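Local coordinates for water-Soluble Chlorophyll Protein (PDB 6S2Z) that binds chlorophyll b in a water-soluble tetramer of beta-trefoil subunits related to Kunitz-type protease inhibitors, and probably acts as a chlorophyll carrier, at residues 23-28 against 45-50. Sequence-based numbering, arbitrary orientation.
Sequences AKSNGG and ITQTLL. With CHL (chlorophyll b), chain B.
Gln-47 reaches from the end of strand 44-47 into the loop at 23-28. Its CB leaves toward the loop, and with CG anti to the backbone N (chi1 -179°) and the chain extended beyond, it spans the gap. CG passes 3.2 Å from Gly-28 O, and CD lies about equally far from Gly-28 O and Ser-25 OG, to one side of the line joining them. NE2 reaches on to both, donating to Ser-25 OG at 2.9 Å and to Gly-28 O at 2.9 Å, while OE1 comes no nearer than 3.7 Å to Ser-25 OG and makes no bond across the contact. Both acceptors lie close to the amide plane, which fixes the rotation of the group; a primary amide suits the place because one nitrogen offers two N-H groups. Ser-25 OG also accepts from the backbone N of Gly-27, an ST turn, so a small hydroxyl both shapes the loop and receives the glutamine. Glycine suits position 27, where a CB would point at 45-50 and hit Gln-47 NE2 and Thr-48 O, and position 28, where one would meet Leu-50 O and Thr-48 CG2. Gly-28 N bonds to Thr-48 O at 3.1 Å, from above the carbonyl plane.

Thr-48 serves both sides: methyl CG2 packs on Gly-28 CA, and OG1 donates to chlorophyll b O1D at 2.9 Å; the backbone N of Leu-49 binds O1A at 3.1 Å. The contact joins the loop between strands 18-22 and 30-33 to one pigment-pocket wall; strand 44-47 pairs antiparallel with 30-33, which carries the axial magnesium ligand Pro-32.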
ATOM      1  N   ALA A  23      15.246 -20.930 -13.897  1.00 27.88           N
ATOM      2  CA  ALA A  23      15.464 -21.527 -15.209  1.00 30.22           C
ATOM      3  C   ALA A  23      14.127 -21.992 -15.798  1.00 31.21           C
ATOM      4  O   ALA A  23      13.149 -22.241 -15.080  1.00 26.59           O
ATOM      5  CB  ALA A  23      16.467 -22.655 -15.111  1.00 28.67           C
ATOM      6  N   LYS A  24      14.095 -22.086 -17.131  1.00 33.03           N
ATOM      7  CA  LYS A  24      12.879 -22.466 -17.830  1.00 36.34           C
ATOM      8  C   LYS A  24      11.718 -21.690 -17.212  1.00 34.16           C
ATOM      9  O   LYS A  24      10.829 -22.278 -16.598  1.00 37.68           O
ATOM     10  CB  LYS A  24      12.646 -23.983 -17.745  1.00 39.28           C
ATOM     11  CG  LYS A  24      13.585 -24.870 -18.570  1.00 46.18           C
ATOM     12  CD  LYS A  24      13.509 -26.372 -18.233  1.00 48.79           C
ATOM     13  CE  LYS A  24      12.333 -26.751 -17.343  1.00 50.88           C
ATOM     14  NZ  LYS A  24      11.885 -28.156 -17.523  1.00 51.39           N
ATOM     15  N   SER A  25      11.745 -20.361 -17.373  1.00 30.05           N
ATOM     16  CA  SER A  25      10.664 -19.509 -16.896  1.00 27.90           C
ATOM     17  C   SER A  25      10.514 -18.288 -17.796  1.00 27.46           C
ATOM     18  O   SER A  25      11.470 -17.886 -18.455  1.00 26.28           O
ATOM     19  CB  SER A  25      10.889 -19.121 -15.456  1.00 26.63           C
ATOM     20  OG  SER A  25      10.073 -18.028 -15.098  1.00 23.61           O
ATOM     21  N   ASN A  26       9.305 -17.712 -17.804  1.00 31.98           N
ATOM     22  CA  ASN A  26       9.017 -16.499 -18.559  1.00 38.33           C
ATOM     23  C   ASN A  26       9.136 -15.272 -17.658  1.00 38.74           C
ATOM     24  O   ASN A  26       8.926 -14.150 -18.108  1.00 40.54           O
ATOM     25  CB  ASN A  26       7.598 -16.483 -19.141  1.00 44.33           C
ATOM     26  CG  ASN A  26       7.465 -17.340 -20.379  1.00 48.30           C
ATOM     27  OD1 ASN A  26       8.151 -17.114 -21.378  1.00 53.24           O
ATOM     28  ND2 ASN A  26       6.590 -18.331 -20.311  1.00 50.08           N
ATOM     29  N   GLY A  27       9.424 -15.488 -16.374  1.00 34.22           N
ATOM     30  CA  GLY A  27       9.520 -14.374 -15.450  1.00 28.14           C
ATOM     31  C   GLY A  27      10.964 -13.900 -15.333  1.00 28.29           C
ATOM     32  O   GLY A  27      11.872 -14.481 -15.932  1.00 25.05           O
ATOM     33  N   GLY A  28      11.158 -12.838 -14.545  1.00 22.96           N
ATOM     34  CA  GLY A  28      12.479 -12.290 -14.319  1.00 19.80           C
ATOM     35  C   GLY A  28      13.149 -12.945 -13.117  1.00 17.00           C
ATOM     36  O   GLY A  28      12.889 -14.103 -12.813  1.00 21.52           O
ATOM     37  N   ILE A  45      11.099 -13.128  -0.427  1.00 13.18           N
ATOM     38  CA  ILE A  45      11.786 -13.154  -1.707  1.00 13.59           C
ATOM     39  C   ILE A  45      10.860 -13.826  -2.705  1.00 13.21           C
ATOM     40  O   ILE A  45      10.205 -14.808  -2.387  1.00 15.51           O
ATOM     41  CB  ILE A  45      13.149 -13.877  -1.621  1.00 14.56           C
ATOM     42  CG1 ILE A  45      13.954 -13.403  -0.411  1.00 14.66           C
ATOM     43  CG2 ILE A  45      13.942 -13.713  -2.916  1.00 13.42           C
ATOM     44  CD1 ILE A  45      15.384 -13.955  -0.374  1.00 15.13           C
ATOM     45  N   THR A  46      10.793 -13.257  -3.906  1.00 12.29           N
ATOM     46  CA  THR A  46       9.759 -13.564  -4.867  1.00 11.66           C
ATOM     47  C   THR A  46      10.432 -13.598  -6.237  1.00 13.40           C
ATOM     48  O   THR A  46      11.414 -12.879  -6.464  1.00 13.01           O
ATOM     49  CB  THR A  46       8.679 -12.465  -4.816  1.00 12.72           C
ATOM     50  OG1 THR A  46       8.209 -12.384  -3.468  1.00 11.62           O
ATOM     51  CG2 THR A  46       7.524 -12.718  -5.757  1.00 10.08           C
ATOM     52  N   GLN A  47       9.896 -14.415  -7.160  1.00 13.99           N
ATOM     53  CA  GLN A  47      10.286 -14.225  -8.546  1.00 14.29           C
ATOM     54  C   GLN A  47       9.356 -13.184  -9.140  1.00 13.69           C
ATOM     55  O   GLN A  47       8.142 -13.354  -9.095  1.00 14.35           O
ATOM     56  CB  GLN A  47      10.243 -15.514  -9.367  1.00 14.68           C
ATOM     57  CG  GLN A  47      10.680 -15.280 -10.807  1.00 15.61           C
ATOM     58  CD  GLN A  47      10.409 -16.422 -11.762  1.00 19.25           C
ATOM     59  OE1 GLN A  47       9.711 -17.387 -11.442  1.00 18.31           O
ATOM     60  NE2 GLN A  47      10.958 -16.305 -12.964  1.00 18.12           N
ATOM     61  N   THR A  48       9.918 -12.117  -9.701  1.00 13.76           N
ATOM     62  CA  THR A  48       9.047 -11.156 -10.361  1.00 15.92           C
ATOM     63  C   THR A  48       8.420 -11.837 -11.573  1.00 16.12           C
ATOM     64  O   THR A  48       9.082 -12.642 -12.214  1.00 17.85           O
ATOM     65  CB  THR A  48       9.779  -9.861 -10.752  1.00 17.09           C
ATOM     66  OG1 THR A  48       8.850  -9.044 -11.479  1.00 19.87           O
ATOM     67  CG2 THR A  48      11.011 -10.071 -11.608  1.00 15.06           C
ATOM     68  N   LEU A  49       7.171 -11.489 -11.899  1.00 17.37           N
ATOM     69  CA  LEU A  49       6.489 -12.076 -13.044  1.00 17.16           C
ATOM     70  C   LEU A  49       6.919 -11.423 -14.353  1.00 17.35           C
ATOM     71  O   LEU A  49       6.741 -12.023 -15.403  1.00 19.05           O
ATOM     72  CB  LEU A  49       4.982 -11.935 -12.839  1.00 17.60           C
ATOM     73  CG  LEU A  49       4.376 -12.817 -11.741  1.00 21.33           C
ATOM     74  CD1 LEU A  49       2.923 -12.411 -11.492  1.00 18.77           C
ATOM     75  CD2 LEU A  49       4.505 -14.323 -12.079  1.00 18.14           C
ATOM     76  N   LEU A  50       7.475 -10.202 -14.284  1.00 18.38           N
ATOM     77  CA  LEU A  50       7.739  -9.370 -15.454  1.00 17.07           C
ATOM     78  C   LEU A  50       8.956  -9.895 -16.220  1.00 17.51           C
ATOM     79  O   LEU A  50      10.033 -10.036 -15.652  1.00 17.46           O
ATOM     80  CB  LEU A  50       7.920  -7.903 -15.033  1.00 17.98           C
ATOM     81  CG  LEU A  50       6.802  -7.282 -14.174  1.00 17.88           C
ATOM     82  CD1 LEU A  50       6.968  -5.776 -14.063  1.00 15.81           C
ATOM     83  CD2 LEU A  50       5.428  -7.601 -14.730  1.00 16.98           C
TER
HETATM   84 MG   CHL B1001      10.456  -5.386  -4.142  1.00 13.46          MG
HETATM   85  CHA CHL B1001       9.832  -6.231  -7.369  1.00 12.07           C
HETATM   86  CHB CHL B1001       7.125  -5.499  -3.612  1.00 11.65           C
HETATM   87  CHC CHL B1001      10.939  -3.963  -1.111  1.00 13.45           C
HETATM   88  CHD CHL B1001      13.711  -4.459  -5.061  1.00 11.41           C
HETATM   89  NA  CHL B1001       8.831  -5.993  -5.172  1.00 12.03           N
HETATM   90  C1A CHL B1001       8.782  -6.402  -6.355  1.00 12.51           C
HETATM   91  C2A CHL B1001       7.497  -6.986  -6.775  1.00 12.22           C
HETATM   92  C3A CHL B1001       6.608  -6.567  -5.655  1.00 12.05           C
HETATM   93  C4A CHL B1001       7.583  -5.972  -4.742  1.00 12.09           C
HETATM   94  CMA CHL B1001       5.624  -5.525  -6.120  1.00 11.47           C
HETATM   95  CAA CHL B1001       7.526  -8.462  -7.149  1.00 12.14           C
HETATM   96  CBA CHL B1001       6.185  -9.096  -7.416  1.00 12.80           C
HETATM   97  CGA CHL B1001       5.639  -9.031  -8.810  1.00 15.35           C
HETATM   98  O1A CHL B1001       5.959  -9.810  -9.606  1.00 13.48           O
HETATM   99  O2A CHL B1001       4.647  -8.074  -9.149  1.00 17.71           O
HETATM  100  NB  CHL B1001       9.214  -4.846  -2.580  1.00 13.38           N
HETATM  101  C1B CHL B1001       7.894  -4.917  -2.517  1.00 12.99           C
HETATM  102  C2B CHL B1001       7.257  -4.398  -1.314  1.00 12.46           C
HETATM  103  C3B CHL B1001       8.411  -3.949  -0.594  1.00 12.01           C
HETATM  104  C4B CHL B1001       9.545  -4.269  -1.450  1.00 13.53           C
HETATM  105  CMB CHL B1001       5.813  -4.335  -0.947  1.00 12.43           C
HETATM  106  CAB CHL B1001       8.458  -3.318   0.736  1.00 12.12           C
HETATM  107  CBB CHL B1001       7.699  -2.349   1.083  1.00  9.88           C
HETATM  108  NC  CHL B1001      12.033  -4.390  -3.230  1.00 12.95           N
HETATM  109  C1C CHL B1001      12.071  -3.867  -2.027  1.00 13.37           C
HETATM  110  C2C CHL B1001      13.342  -3.238  -1.684  1.00 14.03           C
HETATM  111  C3C CHL B1001      14.161  -3.381  -2.831  1.00 12.13           C
HETATM  112  C4C CHL B1001      13.248  -4.083  -3.718  1.00 12.57           C
HETATM  113  CMC CHL B1001      13.787  -2.553  -0.464  1.00 16.89           C
HETATM  114  OMC CHL B1001      13.114  -2.478   0.499  1.00 21.62           O
HETATM  115  CAC CHL B1001      15.562  -2.895  -3.037  1.00 12.00           C
HETATM  116  CBC CHL B1001      15.560  -1.497  -3.533  1.00 11.74           C
HETATM  117  ND  CHL B1001      11.623  -5.341  -5.816  1.00 12.13           N
HETATM  118  C1D CHL B1001      12.838  -4.958  -6.115  1.00 12.02           C
HETATM  119  C2D CHL B1001      13.156  -5.121  -7.550  1.00 11.20           C
HETATM  120  C3D CHL B1001      11.892  -5.670  -8.005  1.00 11.69           C
HETATM  121  C4D CHL B1001      11.115  -5.750  -6.980  1.00 11.53           C
HETATM  122  CMD CHL B1001      14.366  -4.917  -8.409  1.00 10.35           C
HETATM  123  CAD CHL B1001      11.178  -6.150  -9.200  1.00 12.58           C
HETATM  124  OBD CHL B1001      11.661  -6.240 -10.343  1.00 11.77           O
HETATM  125  CBD CHL B1001       9.817  -6.543  -8.812  1.00 11.68           C
HETATM  126  CGD CHL B1001       8.780  -5.866  -9.639  1.00 14.21           C
HETATM  127  O1D CHL B1001       8.090  -6.469 -10.364  1.00 16.25           O
HETATM  128  O2D CHL B1001       8.579  -4.480  -9.616  1.00 15.70           O
HETATM  129  CED CHL B1001       7.831  -3.860 -10.592  1.00 16.25           C
HETATM  130  C1  CHL B1001       4.562  -7.268 -10.287  1.00 21.18           C
HETATM  131  C2  CHL B1001       3.307  -6.484 -10.121  1.00 22.95           C
HETATM  132  C3  CHL B1001       3.190  -5.238 -10.561  1.00 24.08           C
HETATM  133  C4  CHL B1001       4.299  -4.601 -11.274  1.00 25.32           C
HETATM  134  C5  CHL B1001       1.947  -4.470 -10.361  1.00 22.52           C
HETATM  135  C6  CHL B1001       2.227  -3.265  -9.506  1.00 25.80           C
HETATM  136  C7  CHL B1001       3.010  -3.543  -8.251  1.00 24.34           C
HETATM  137  C8  CHL B1001       3.247  -2.254  -7.490  1.00 26.95           C
HETATM  138  C9  CHL B1001       4.669  -1.757  -7.618  1.00 22.38           C
HETATM  139  C10 CHL B1001       2.831  -2.382  -6.044  1.00 25.01           C
HETATM  140  C11 CHL B1001       1.345  -2.410  -5.966  1.00 26.52           C
HETATM  141  C12 CHL B1001       0.929  -2.044  -4.573  1.00 30.41           C
HETATM  142  C13 CHL B1001      -0.460  -2.537  -4.228  1.00 30.50           C
HETATM  143  C14 CHL B1001      -1.531  -1.825  -5.011  1.00 28.49           C
HETATM  144  C15 CHL B1001      -0.698  -2.349  -2.747  1.00 31.70           C
HETATM  145  C16 CHL B1001      -1.893  -3.158  -2.273  1.00 32.38           C
HETATM  146  C17 CHL B1001      -2.184  -2.946  -0.797  1.00 32.78           C
HETATM  147  C18 CHL B1001      -3.069  -4.054  -0.275  1.00 32.56           C
HETATM  148  C19 CHL B1001      -2.661  -4.447   1.102  1.00 33.60           C
HETATM  149  C20 CHL B1001      -4.468  -3.561  -0.217  1.00 37.74           C